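PDB 5X6B: O-phospho-L-seryl-tRNA:Cys-tRNA synthase from Methanocaldococcus jannaschii DSM 2661, which probably converts O-phosphoserine attached to tRNA(Cys) into cysteine, using pyridoxal phosphate as its cofactor. Local coordinates for residues 128-133 with 194-199; 54-59 with 403-408; 102-107 with 263-268; 332-337 with 407-412. One frame throughout, in Å; residues are numbered along the deposited sequence.

Contact 1 (128-133 with 194-199)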
loop_
_atom_site.group_PDB
_atom_site.type_symbol
_atom_site.label_atom_id
_atom_site.label_comp_id
_atom_site.label_asym_id
_atom_site.label_seq_id
_atom_site.Cartn_x
_atom_site.Cartn_y
_atom_site.Cartn_z
ATOM N N ILE B 128 2.389 -3.456 -21.256
ATOM C CA ILE B 128 1.203 -2.767 -21.750
ATOM C C ILE B 128 1.463 -2.058 -23.072
ATOM O O ILE B 128 0.705 -2.234 -24.026
ATOM C CB ILE B 128 0.674 -1.748 -20.724
ATOM C CG1 ILE B 128 -0.087 -2.475 -19.616
ATOM C CG2 ILE B 128 -0.251 -0.745 -21.389
ATOM C CD1 ILE B 128 -0.430 -1.602 -18.450
ATOM N N VAL B 129 2.532 -1.271 -23.143
ATOM C CA VAL B 129 2.822 -0.544 -24.376
ATOM C C VAL B 129 3.308 -1.502 -25.469
ATOM O O VAL B 129 3.034 -1.290 -26.646
ATOM C CB VAL B 129 3.865 0.585 -24.163
ATOM C CG1 VAL B 129 3.339 1.611 -23.176
ATOM C CG2 VAL B 129 5.199 0.029 -23.700
ATOM N N MET B 130 4.006 -2.562 -25.076
ATOM C CA MET B 130 4.455 -3.569 -26.028
ATOM C C MET B 130 3.267 -4.321 -26.611
ATOM O O MET B 130 3.337 -4.855 -27.718
ATOM C CB MET B 130 5.412 -4.560 -25.364
ATOM C CG MET B 130 6.817 -4.046 -25.155
ATOM S SD MET B 130 7.857 -5.339 -24.449
ATOM C CE MET B 130 9.390 -4.443 -24.190
ATOM N N HIS B 131 2.176 -4.356 -25.854
ATOM C CA HIS B 131 1.012 -5.146 -26.226
ATOM C C HIS B 131 -0.013 -4.315 -26.989
ATOM O O HIS B 131 -0.763 -4.845 -27.809
ATOM C CB HIS B 131 0.377 -5.755 -24.974
ATOM C CG HIS B 131 -0.728 -6.722 -25.261
ATOM N ND1 HIS B 131 -2.049 -6.336 -25.338
ATOM C CD2 HIS B 131 -0.708 -8.055 -25.481
ATOM C CE1 HIS B 131 -2.796 -7.393 -25.602
ATOM N NE2 HIS B 131 -2.008 -8.450 -25.694
ATOM N N ALA B 132 -0.033 -3.012 -26.727
ATOM C CA ALA B 132 -1.062 -2.138 -27.281
ATOM C C ALA B 132 -0.548 -1.204 -28.377
ATOM O O ALA B 132 -1.338 -0.552 -29.061
ATOM C CB ALA B 132 -1.697 -1.323 -26.171
ATOM N N ILE B 133 0.769 -1.126 -28.538
ATOM C CA ILE B 133 1.355 -0.235 -29.537
ATOM C C ILE B 133 2.006 -1.041 -30.650
ATOM O O ILE B 133 1.718 -0.840 -31.826
ATOM C CB ILE B 133 2.397 0.717 -28.912
ATOM C CG1 ILE B 133 1.791 1.449 -27.712
ATOM C CG2 ILE B 133 2.919 1.703 -29.946
ATOM C CD1 ILE B 133 0.527 2.218 -28.037
ATOM N N VAL B 194 10.385 -2.187 -36.730
ATOM C CA VAL B 194 10.696 -1.787 -35.363
ATOM C C VAL B 194 9.507 -1.055 -34.762
ATOM O O VAL B 194 9.187 0.066 -35.165
ATOM C CB VAL B 194 11.940 -0.888 -35.296
ATOM C CG1 VAL B 194 12.140 -0.367 -33.880
ATOM C CG2 VAL B 194 13.168 -1.653 -35.766
ATOM N N GLY B 195 8.852 -1.698 -33.801
ATOM C CA GLY B 195 7.658 -1.143 -33.196
ATOM C C GLY B 195 7.946 -0.220 -32.030
ATOM O O GLY B 195 7.167 0.690 -31.742
ATOM N N LEU B 196 9.071 -0.444 -31.360
ATOM C CA LEU B 196 9.374 0.306 -30.152
ATOM C C LEU B 196 10.869 0.487 -29.887
ATOM O O LEU B 196 11.659 -0.459 -29.988
ATOM C CB LEU B 196 8.726 -0.383 -28.947
ATOM C CG LEU B 196 8.828 0.340 -27.601
ATOM C CD1 LEU B 196 8.110 1.676 -27.665
ATOM C CD2 LEU B 196 8.264 -0.526 -26.489
ATOM N N ILE B 197 11.243 1.714 -29.537
ATOM C CA ILE B 197 12.587 1.998 -29.044
ATOM C C ILE B 197 12.575 2.147 -27.520
ATOM O O ILE B 197 11.791 2.924 -26.966
ATOM C CB ILE B 197 13.161 3.267 -29.685
ATOM C CG1 ILE B 197 13.197 3.113 -31.202
ATOM C CG2 ILE B 197 14.558 3.548 -29.153
ATOM C CD1 ILE B 197 13.595 4.367 -31.918
ATOM N N LEU B 198 13.445 1.396 -26.852
ATOM C CA LEU B 198 13.462 1.350 -25.392
ATOM C C LEU B 198 14.836 1.714 -24.826
ATOM O O LEU B 198 15.855 1.170 -25.249
ATOM C CB LEU B 198 13.042 -0.044 -24.909
ATOM C CG LEU B 198 12.821 -0.297 -23.414
ATOM C CD1 LEU B 198 11.707 -1.314 -23.223
ATOM C CD2 LEU B 198 14.094 -0.788 -22.735
ATOM N N LEU B 199 14.857 2.630 -23.864
ATOM C CA LEU B 199 16.104 2.995 -23.199
ATOM C C LEU B 199 16.000 2.846 -21.682
ATOM O O LEU B 199 15.184 3.505 -21.035
ATOM C CB LEU B 199 16.508 4.431 -23.549
ATOM C CG LEU B 199 17.738 4.968 -22.805
ATOM C CD1 LEU B 199 18.977 4.133 -23.112
ATOM C CD2 LEU B 199 17.975 6.435 -23.131
#
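Met130 reaches from helix 122-132 to two leucines on strand 194-200, and its side chain is the one to follow. CB leaves the helix alongside the strand rather than aimed at it. CG lies anti to the carbonyl carbon (chi1 -77°), and the chain is extended beyond CG, which carries CE out to the second leucine. CG meets the first leucine, with Met130 CG 4.0 Å from Leu196 CD2. The sulfur is set back a little: Met130 SD stands 5.2 Å from Leu196 CD2 and serves mainly as the link to the tip. The terminal methyl then arrives at the second leucine, Met130 CE lying 4.0 Å from Leu198 CD1. The arm crosses both leucine side chains at about a right angle. Leu196 CD2 also has a second neighbour on the helix, Val129 CG2 at 4.2 Å, so that one methyl lies against two successive helix residues. No hydrogen bond joins the two segments; the contact is buried hydrocarbon and one thioether. Their axes run nearly antiparallel, at 163°, and come within 9.1 Å. In the fold, strand 194-200 is an inner strand of the seven-stranded mixed sheet expected of a fold-type I pyridoxal phosphate enzyme, lying between strands 139-143 and 226-229. Helix 122-132 packs on the face that carries Leu196 and Leu198, and Val129 extends the packing to Leu227 on the neighbouring strand. On the opposite face, Ile197 and Leu199 meet helices 179-188 and 212-221.

Contact 2 (54-59 with 403-408)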
loop_
_atom_site.group_PDB
_atom_site.type_symbol
_atom_site.label_atom_id
_atom_site.label_comp_id
_atom_site.label_asym_id
_atom_site.label_seq_id
_atom_site.Cartn_x
_atom_site.Cartn_y
_atom_site.Cartn_z
ATOM N N GLU B 54 16.618 -4.219 12.529
ATOM C CA GLU B 54 17.863 -4.540 13.204
ATOM C C GLU B 54 19.056 -4.411 12.261
ATOM O O GLU B 54 20.202 -4.614 12.658
ATOM C CB GLU B 54 17.794 -5.953 13.779
ATOM C CG GLU B 54 16.543 -6.211 14.593
ATOM C CD GLU B 54 16.824 -6.996 15.852
ATOM O OE1 GLU B 54 17.925 -7.577 15.958
ATOM O OE2 GLU B 54 15.944 -7.029 16.739
ATOM N N PHE B 55 18.783 -4.075 11.006
ATOM C CA PHE B 55 19.834 -4.019 10.002
ATOM C C PHE B 55 19.726 -2.793 9.115
ATOM O O PHE B 55 18.636 -2.263 8.892
ATOM C CB PHE B 55 19.805 -5.272 9.123
ATOM C CG PHE B 55 20.207 -6.528 9.835
ATOM C CD1 PHE B 55 21.541 -6.861 9.979
ATOM C CD2 PHE B 55 19.251 -7.384 10.349
ATOM C CE1 PHE B 55 21.919 -8.019 10.632
ATOM C CE2 PHE B 55 19.623 -8.544 11.001
ATOM C CZ PHE B 55 20.958 -8.863 11.142
ATOM N N ILE B 56 20.873 -2.343 8.621
ATOM C CA ILE B 56 20.902 -1.431 7.491
ATOM C C ILE B 56 20.879 -2.282 6.228
ATOM O O ILE B 56 21.713 -3.178 6.053
ATOM C CB ILE B 56 22.148 -0.527 7.495
ATOM C CG1 ILE B 56 22.169 0.360 8.739
ATOM C CG2 ILE B 56 22.188 0.327 6.240
ATOM C CD1 ILE B 56 23.404 1.219 8.842
ATOM N N ASN B 57 19.907 -2.018 5.362
ATOM C CA ASN B 57 19.796 -2.740 4.105
ATOM C C ASN B 57 20.488 -1.972 2.989
ATOM O O ASN B 57 20.110 -0.840 2.681
ATOM C CB ASN B 57 18.326 -2.984 3.751
ATOM C CG ASN B 57 18.155 -4.032 2.672
ATOM O OD1 ASN B 57 19.080 -4.315 1.911
ATOM N ND2 ASN B 57 16.964 -4.615 2.597
ATOM N N LEU B 58 21.495 -2.594 2.384
ATOM C CA LEU B 58 22.272 -1.947 1.332
ATOM C C LEU B 58 21.810 -2.327 -0.074
ATOM O O LEU B 58 22.404 -1.889 -1.059
ATOM C CB LEU B 58 23.755 -2.286 1.489
ATOM C CG LEU B 58 24.445 -1.722 2.732
ATOM C CD1 LEU B 58 25.919 -2.096 2.743
ATOM C CD2 LEU B 58 24.265 -0.210 2.812
ATOM N N ASN B 59 20.758 -3.137 -0.166
ATOM C CA ASN B 59 20.237 -3.571 -1.463
ATOM C C ASN B 59 19.656 -2.404 -2.262
ATOM O O ASN B 59 18.704 -1.757 -1.826
ATOM C CB ASN B 59 19.180 -4.656 -1.265
ATOM C CG ASN B 59 18.895 -5.432 -2.533
ATOM O OD1 ASN B 59 18.942 -4.887 -3.638
ATOM N ND2 ASN B 59 18.597 -6.716 -2.380
ATOM N N GLU B 403 28.547 6.735 7.361
ATOM C CA GLU B 403 29.862 6.569 7.987
ATOM C C GLU B 403 29.989 5.196 8.634
ATOM O O GLU B 403 31.028 4.542 8.524
ATOM C CB GLU B 403 30.129 7.632 9.053
ATOM C CG GLU B 403 30.132 9.077 8.608
ATOM C CD GLU B 403 30.558 9.990 9.748
ATOM O OE1 GLU B 403 31.480 9.597 10.498
ATOM O OE2 GLU B 403 29.949 11.072 9.926
ATOM N N TYR B 404 28.933 4.776 9.324
ATOM C CA TYR B 404 28.927 3.482 9.994
ATOM C C TYR B 404 29.238 2.356 9.016
ATOM O O TYR B 404 30.121 1.531 9.266
ATOM C CB TYR B 404 27.579 3.228 10.665
ATOM C CG TYR B 404 27.524 1.911 11.400
ATOM C CD1 TYR B 404 27.931 1.817 12.722
ATOM C CD2 TYR B 404 27.082 0.754 10.767
ATOM C CE1 TYR B 404 27.895 0.619 13.399
ATOM C CE2 TYR B 404 27.045 -0.452 11.433
ATOM C CZ TYR B 404 27.450 -0.514 12.752
ATOM O OH TYR B 404 27.416 -1.710 13.430
ATOM N N VAL B 405 28.502 2.331 7.905
ATOM C CA VAL B 405 28.666 1.303 6.886
ATOM C C VAL B 405 30.091 1.266 6.336
ATOM O O VAL B 405 30.702 0.196 6.243
ATOM C CB VAL B 405 27.691 1.516 5.717
ATOM C CG1 VAL B 405 27.992 0.536 4.592
ATOM C CG2 VAL B 405 26.249 1.381 6.196
ATOM N N VAL B 406 30.610 2.440 5.977
ATOM C CA VAL B 406 31.959 2.554 5.429
ATOM C C VAL B 406 33.011 2.047 6.410
ATOM O O VAL B 406 33.860 1.229 6.048
ATOM C CB VAL B 406 32.290 4.005 5.045
ATOM C CG1 VAL B 406 33.770 4.150 4.764
ATOM C CG2 VAL B 406 31.471 4.436 3.839
ATOM N N ASN B 407 32.950 2.529 7.649
ATOM C CA ASN B 407 33.883 2.085 8.678
ATOM C C ASN B 407 33.767 0.587 8.910
ATOM O O ASN B 407 34.765 -0.098 9.141
ATOM C CB ASN B 407 33.649 2.842 9.988
ATOM C CG ASN B 407 34.011 4.312 9.880
ATOM O OD1 ASN B 407 34.843 4.701 9.056
ATOM N ND2 ASN B 407 33.387 5.139 10.714
ATOM N N ALA B 408 32.538 0.087 8.837
ATOM C CA ALA B 408 32.269 -1.328 9.034
ATOM C C ALA B 408 33.040 -2.165 8.026
ATOM O O ALA B 408 33.803 -3.051 8.404
ATOM C CB ALA B 408 30.783 -1.602 8.926
#
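Ile56, on the short strand 56-57, and Val405, on helix 399-415, mark the nearest approach of the two backbones, with 8.3 Å between Ile56 CA and Val405 CA. Val405 fills that gap by splitting its methyls between two partners. CG1, anti to the backbone N (chi1 173°), goes to the leucine, and Val405 CG1 lies 3.8 Å from Leu58 CD1 as the two side chains slide past each other in opposite directions. Val405 CG2 goes to the isoleucine, 3.9 Å from Ile56 CD1. That same Ile56 CD1 comes up obliquely on the ring of Tyr404, 4.2 Å from CD2, while the Tyr404 hydroxyl is hydrogen-bonded to the carbonyl oxygen of Arg377. An alanine in place of Val405 keeps neither methyl, and would probably leave both Ile56 and Leu58 facing a gap against the helix. Leu58 sits within an Asx turn, in which Asn57 OD1 accepts from Asn59 N at 2.9 Å; Asn59 in turn N-caps the following helix through Ile61 N. Strand 56-57 pairs in parallel with strand 379-380, whose Ile379 also touches Leu58 and Tyr404. With no hydrogen bond between the two segments, the fit rests on shape: branched methyls and a ring close the contact, and Asn57 OD1, Asn59 OD1 and Tyr404 OH take partners that do not lie across it.

Contact 3 (102-107 with 263-268)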
loop_
_atom_site.group_PDB
_atom_site.type_symbol
_atom_site.label_atom_id
_atom_site.label_comp_id
_atom_site.label_asym_id
_atom_site.label_seq_id
_atom_site.Cartn_x
_atom_site.Cartn_y
_atom_site.Cartn_z
ATOM N N ASP B 102 -6.773 13.134 -9.262
ATOM C CA ASP B 102 -5.902 14.277 -9.015
ATOM C C ASP B 102 -4.439 13.851 -8.947
ATOM O O ASP B 102 -3.554 14.563 -9.417
ATOM C CB ASP B 102 -6.313 14.984 -7.723
ATOM C CG ASP B 102 -7.610 15.748 -7.875
ATOM O OD1 ASP B 102 -8.036 15.957 -9.031
ATOM O OD2 ASP B 102 -8.213 16.121 -6.847
ATOM N N PHE B 103 -4.191 12.684 -8.364
ATOM C CA PHE B 103 -2.835 12.166 -8.258
ATOM C C PHE B 103 -2.257 11.850 -9.635
ATOM O O PHE B 103 -1.082 12.110 -9.902
ATOM C CB PHE B 103 -2.803 10.919 -7.375
ATOM C CG PHE B 103 -1.499 10.184 -7.416
ATOM C CD1 PHE B 103 -0.368 10.719 -6.824
ATOM C CD2 PHE B 103 -1.401 8.960 -8.053
ATOM C CE1 PHE B 103 0.836 10.043 -6.867
ATOM C CE2 PHE B 103 -0.202 8.278 -8.097
ATOM C CZ PHE B 103 0.918 8.819 -7.503
ATOM N N LEU B 104 -3.090 11.294 -10.507
ATOM C CA LEU B 104 -2.641 10.910 -11.837
ATOM C C LEU B 104 -2.304 12.122 -12.694
ATOM O O LEU B 104 -1.398 12.067 -13.526
ATOM C CB LEU B 104 -3.694 10.049 -12.528
ATOM C CG LEU B 104 -3.674 8.596 -12.064
ATOM C CD1 LEU B 104 -4.721 7.774 -12.797
ATOM C CD2 LEU B 104 -2.284 8.015 -12.263
ATOM N N GLU B 105 -3.023 13.219 -12.492
ATOM C CA GLU B 105 -2.695 14.439 -13.211
ATOM C C GLU B 105 -1.454 15.097 -12.595
ATOM O O GLU B 105 -0.622 15.650 -13.315
ATOM C CB GLU B 105 -3.887 15.401 -13.228
ATOM C CG GLU B 105 -3.922 16.419 -12.102
ATOM C CD GLU B 105 -5.255 17.128 -12.002
ATOM O OE1 GLU B 105 -6.144 16.834 -12.829
ATOM O OE2 GLU B 105 -5.406 17.989 -11.107
ATOM N N ASP B 106 -1.313 15.015 -11.274
ATOM C CA ASP B 106 -0.151 15.597 -10.605
ATOM C C ASP B 106 1.118 14.818 -10.936
ATOM O O ASP B 106 2.187 15.405 -11.110
ATOM C CB ASP B 106 -0.358 15.649 -9.089
ATOM C CG ASP B 106 -1.424 16.647 -8.683
ATOM O OD1 ASP B 106 -1.757 17.527 -9.504
ATOM O OD2 ASP B 106 -1.928 16.558 -7.542
ATOM N N ILE B 107 0.996 13.498 -11.035
ATOM C CA ILE B 107 2.139 12.664 -11.383
ATOM C C ILE B 107 2.489 12.866 -12.859
ATOM O O ILE B 107 3.612 12.600 -13.287
ATOM C CB ILE B 107 1.867 11.166 -11.092
ATOM C CG1 ILE B 107 3.174 10.376 -11.051
ATOM C CG2 ILE B 107 0.934 10.570 -12.118
ATOM C CD1 ILE B 107 4.078 10.762 -9.905
ATOM N N CYS B 263 3.568 -1.538 -7.254
ATOM C CA CYS B 263 2.926 -0.423 -7.936
ATOM C C CYS B 263 3.927 0.292 -8.834
ATOM O O CYS B 263 5.136 0.065 -8.747
ATOM C CB CYS B 263 2.311 0.560 -6.939
ATOM S SG CYS B 263 3.486 1.620 -6.077
ATOM N N GLY B 264 3.409 1.154 -9.699
ATOM C CA GLY B 264 4.223 1.834 -10.684
ATOM C C GLY B 264 3.381 2.812 -11.473
ATOM O O GLY B 264 2.184 2.950 -11.228
ATOM N N ILE B 265 4.008 3.499 -12.418
ATOM C CA ILE B 265 3.309 4.490 -13.224
ATOM C C ILE B 265 3.662 4.314 -14.690
ATOM O O ILE B 265 4.814 4.042 -15.029
ATOM C CB ILE B 265 3.652 5.930 -12.776
ATOM C CG1 ILE B 265 3.129 6.186 -11.367
ATOM C CG2 ILE B 265 3.052 6.958 -13.725
ATOM C CD1 ILE B 265 1.625 6.115 -11.266
ATOM N N LEU B 266 2.659 4.433 -15.554
ATOM C CA LEU B 266 2.895 4.523 -16.986
ATOM C C LEU B 266 2.437 5.892 -17.453
ATOM O O LEU B 266 1.254 6.217 -17.378
ATOM C CB LEU B 266 2.161 3.417 -17.746
ATOM C CG LEU B 266 2.210 3.475 -19.279
ATOM C CD1 LEU B 266 3.647 3.469 -19.785
ATOM C CD2 LEU B 266 1.429 2.320 -19.892
ATOM N N ALA B 267 3.384 6.707 -17.904
ATOM C CA ALA B 267 3.054 8.019 -18.438
ATOM C C ALA B 267 3.186 7.984 -19.951
ATOM O O ALA B 267 4.039 7.276 -20.485
ATOM C CB ALA B 267 3.950 9.088 -17.840
ATOM N N PHE B 268 2.340 8.741 -20.641
ATOM C CA PHE B 268 2.313 8.691 -22.099
ATOM C C PHE B 268 1.683 9.933 -22.723
ATOM O O PHE B 268 0.900 10.640 -22.085
ATOM C CB PHE B 268 1.571 7.434 -22.570
ATOM C CG PHE B 268 0.180 7.292 -22.003
ATOM C CD1 PHE B 268 -0.913 7.828 -22.668
ATOM C CD2 PHE B 268 -0.035 6.613 -20.813
ATOM C CE1 PHE B 268 -2.190 7.695 -22.155
ATOM C CE2 PHE B 268 -1.311 6.480 -20.293
ATOM C CZ PHE B 268 -2.389 7.022 -20.966
#
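Ile265 meets helix 100-111 through a bent side chain: CG1 lies anti to the carbonyl carbon, and a second bend at chi2 -64° turns CD1 toward Phe103 and Leu104. Phe103 answers with CG anti to its own N (chi1 169°), which swings the ring over to the strand. The setting is the large domain expected of fold-type I pyridoxal phosphate enzymes, where strand 264-268 runs antiparallel to both its neighbours, 115-119 and 248-252. The loop after 248-252 contains Lys255, which carries the cofactor. The helix crosses the strand at 63°, its axis 10.2 Å away. Ile265 CD1 approaches the Phe103 ring obliquely, 4.2 Å from CE2, and Leu104 CD2 is a looser neighbour of Ile265 CD1, at 4.5 Å. Phe103 is boxed in further by an edge-to-face meeting with Phe307, by helix 298-305 and by Tyr44 of the second subunit. That tyrosine also hydrogen-bonds to Asp106 OD2, so one side of the helix serves the sheet while another faces the subunit interface. One helical turn past Phe103, the two isoleucines meet by their inner methylenes, Ile107 CG1 lying 4.2 Å from Ile265 CG1.

Contact 4 (332-337 with 407-412); sequences EKIGFK and NAIKEI
Ile334 and Lys410 give up the most surface here, with Ile409 next, and the contact is easily read from these three. Ile334 faces helix 399-415 and spreads its two branches over successive residues. Its CG2 rests on the hydrocarbon part of the lysine, Ile334 CG2 lying 4.0 Å from Lys410 CG. The longer branch takes the rotamer with CG1 between the backbone N and the carbonyl carbon (chi1 61°), and its tip goes the other way, Ile334 CD1 being 4.0 Å from Ile409 CG2. That isoleucine methyl also meets the Phe336 ring obliquely, with Phe336 CE2 3.8 Å from Ile409 CG2. Ile334 CD1 in turn sits 4.2 Å above one face of the same ring, offset toward its rim, so the three apolar groups form a compact cluster. Lys410 runs extended beyond CG, and its amine ends in a salt bridge to Glu330. Lys333 NZ lies 5.2 Å from Lys410 NZ, but it too has Glu330 as a partner, in a long, weak ion pair that probably eases the repulsion. A Schellman motif ends the helix that leads into this segment: Gly335, with positive phi, is the C-prime residue, Gly335 N bonds to Glu332 O at 3.1 Å, and Phe336 N returns to Leu331 O. It is a helix C-cap whose hydrophobic residues pack on a neighbouring helix.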
loop_
_atom_site.group_PDB
_atom_site.type_symbol
_atom_site.label_atom_id
_atom_site.label_comp_id
_atom_site.label_asym_id
_atom_site.label_seq_id
_atom_site.Cartn_x
_atom_site.Cartn_y
_atom_site.Cartn_z
ATOM N N GLU B 332 37.518 2.818 -2.201
ATOM C CA GLU B 332 38.620 2.630 -3.138
ATOM C C GLU B 332 39.954 2.588 -2.399
ATOM O O GLU B 332 40.914 1.976 -2.869
ATOM C CB GLU B 332 38.632 3.736 -4.197
ATOM C CG GLU B 332 37.560 3.569 -5.261
ATOM C CD GLU B 332 37.676 4.577 -6.386
ATOM O OE1 GLU B 332 38.273 5.653 -6.163
ATOM O OE2 GLU B 332 37.180 4.283 -7.496
ATOM N N LYS B 333 39.997 3.231 -1.235
ATOM C CA LYS B 333 41.202 3.285 -0.414
ATOM C C LYS B 333 41.607 1.912 0.112
ATOM O O LYS B 333 42.775 1.687 0.426
ATOM C CB LYS B 333 41.006 4.249 0.762
ATOM C CG LYS B 333 40.742 5.691 0.356
ATOM C CD LYS B 333 40.519 6.575 1.570
ATOM C CE LYS B 333 40.281 8.022 1.169
ATOM N NZ LYS B 333 40.038 8.901 2.352
ATOM N N ILE B 334 40.647 0.997 0.215
ATOM C CA ILE B 334 40.947 -0.341 0.718
ATOM C C ILE B 334 40.962 -1.368 -0.401
ATOM O O ILE B 334 41.148 -2.559 -0.154
ATOM C CB ILE B 334 39.941 -0.799 1.800
ATOM C CG1 ILE B 334 38.522 -0.852 1.233
ATOM C CG2 ILE B 334 40.006 0.116 3.003
ATOM C CD1 ILE B 334 37.504 -1.446 2.177
ATOM N N GLY B 335 40.758 -0.909 -1.631
ATOM C CA GLY B 335 40.889 -1.779 -2.787
ATOM C C GLY B 335 39.605 -2.146 -3.511
ATOM O O GLY B 335 39.553 -3.156 -4.211
ATOM N N PHE B 336 38.563 -1.339 -3.343
ATOM C CA PHE B 336 37.335 -1.541 -4.099
ATOM C C PHE B 336 37.382 -0.675 -5.349
ATOM O O PHE B 336 37.612 0.526 -5.261
ATOM C CB PHE B 336 36.089 -1.203 -3.269
ATOM C CG PHE B 336 35.751 -2.224 -2.212
ATOM C CD1 PHE B 336 36.641 -3.234 -1.876
ATOM C CD2 PHE B 336 34.520 -2.189 -1.571
ATOM C CE1 PHE B 336 36.322 -4.171 -0.907
ATOM C CE2 PHE B 336 34.191 -3.127 -0.604
ATOM C CZ PHE B 336 35.095 -4.117 -0.272
ATOM N N LYS B 337 37.178 -1.279 -6.515
ATOM C CA LYS B 337 37.165 -0.511 -7.751
ATOM C C LYS B 337 35.736 -0.270 -8.210
ATOM O O LYS B 337 35.005 -1.216 -8.507
ATOM C CB LYS B 337 37.958 -1.224 -8.847
ATOM C CG LYS B 337 37.960 -0.492 -10.189
ATOM C CD LYS B 337 38.812 -1.224 -11.221
ATOM C CE LYS B 337 38.872 -0.470 -12.544
ATOM N NZ LYS B 337 39.431 0.903 -12.379
ATOM N N ASN B 407 32.950 2.529 7.649
ATOM C CA ASN B 407 33.883 2.085 8.678
ATOM C C ASN B 407 33.767 0.587 8.910
ATOM O O ASN B 407 34.765 -0.098 9.141
ATOM C CB ASN B 407 33.649 2.842 9.988
ATOM C CG ASN B 407 34.011 4.312 9.880
ATOM O OD1 ASN B 407 34.843 4.701 9.056
ATOM N ND2 ASN B 407 33.387 5.139 10.714
ATOM N N ALA B 408 32.538 0.087 8.837
ATOM C CA ALA B 408 32.269 -1.328 9.034
ATOM C C ALA B 408 33.040 -2.165 8.026
ATOM O O ALA B 408 33.803 -3.051 8.404
ATOM C CB ALA B 408 30.783 -1.602 8.926
ATOM N N ILE B 409 32.843 -1.860 6.744
ATOM C CA ILE B 409 33.522 -2.564 5.657
ATOM C C ILE B 409 35.043 -2.494 5.797
ATOM O O ILE B 409 35.731 -3.502 5.631
ATOM C CB ILE B 409 33.114 -1.995 4.282
ATOM C CG1 ILE B 409 31.605 -2.126 4.076
ATOM C CG2 ILE B 409 33.860 -2.705 3.164
ATOM C CD1 ILE B 409 31.095 -1.424 2.836
ATOM N N LYS B 410 35.557 -1.306 6.108
ATOM C CA LYS B 410 36.990 -1.115 6.333
ATOM C C LYS B 410 37.526 -2.028 7.426
ATOM O O LYS B 410 38.568 -2.658 7.263
ATOM C CB LYS B 410 37.295 0.339 6.701
ATOM C CG LYS B 410 37.198 1.315 5.544
ATOM C CD LYS B 410 37.637 2.699 5.982
ATOM C CE LYS B 410 37.626 3.678 4.824
ATOM N NZ LYS B 410 38.089 5.032 5.247
ATOM N N GLU B 411 36.812 -2.095 8.543
ATOM C CA GLU B 411 37.245 -2.918 9.664
ATOM C C GLU B 411 37.091 -4.403 9.365
ATOM O O GLU B 411 37.780 -5.229 9.959
ATOM C CB GLU B 411 36.465 -2.560 10.925
ATOM C CG GLU B 411 36.707 -1.154 11.426
ATOM C CD GLU B 411 35.695 -0.743 12.467
ATOM O OE1 GLU B 411 34.841 -1.583 12.822
ATOM O OE2 GLU B 411 35.743 0.419 12.920
ATOM N N ILE B 412 36.183 -4.742 8.451
ATOM C CA ILE B 412 36.047 -6.127 8.019
ATOM C C ILE B 412 37.297 -6.571 7.274
ATOM O O ILE B 412 37.935 -7.559 7.640
ATOM C CB ILE B 412 34.832 -6.345 7.098
ATOM C CG1 ILE B 412 33.531 -6.018 7.825
ATOM C CG2 ILE B 412 34.797 -7.783 6.611
ATOM C CD1 ILE B 412 33.359 -6.783 9.088
#

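Contacts 1 and 3 belong to the same seven-stranded sheet and touch directly, Leu266 of contact 3 packing on Ile128 and Val129 of contact 1; both also border the second subunit. Contacts 2 and 4 lie on the opposite side of the chain's centre from these two, about 12 Å apart between centres, and use successive turns of helix 399-415, sharing Asn407 and Ala408. The first three are buried and apolar across their interfaces. Contact 4 is only partly buried, and there the packing shades into charge through a lysine whose stem is covered while its amine is paired. Contact 2 brings an early strand against a late helix, 344 residues apart at the closest ends.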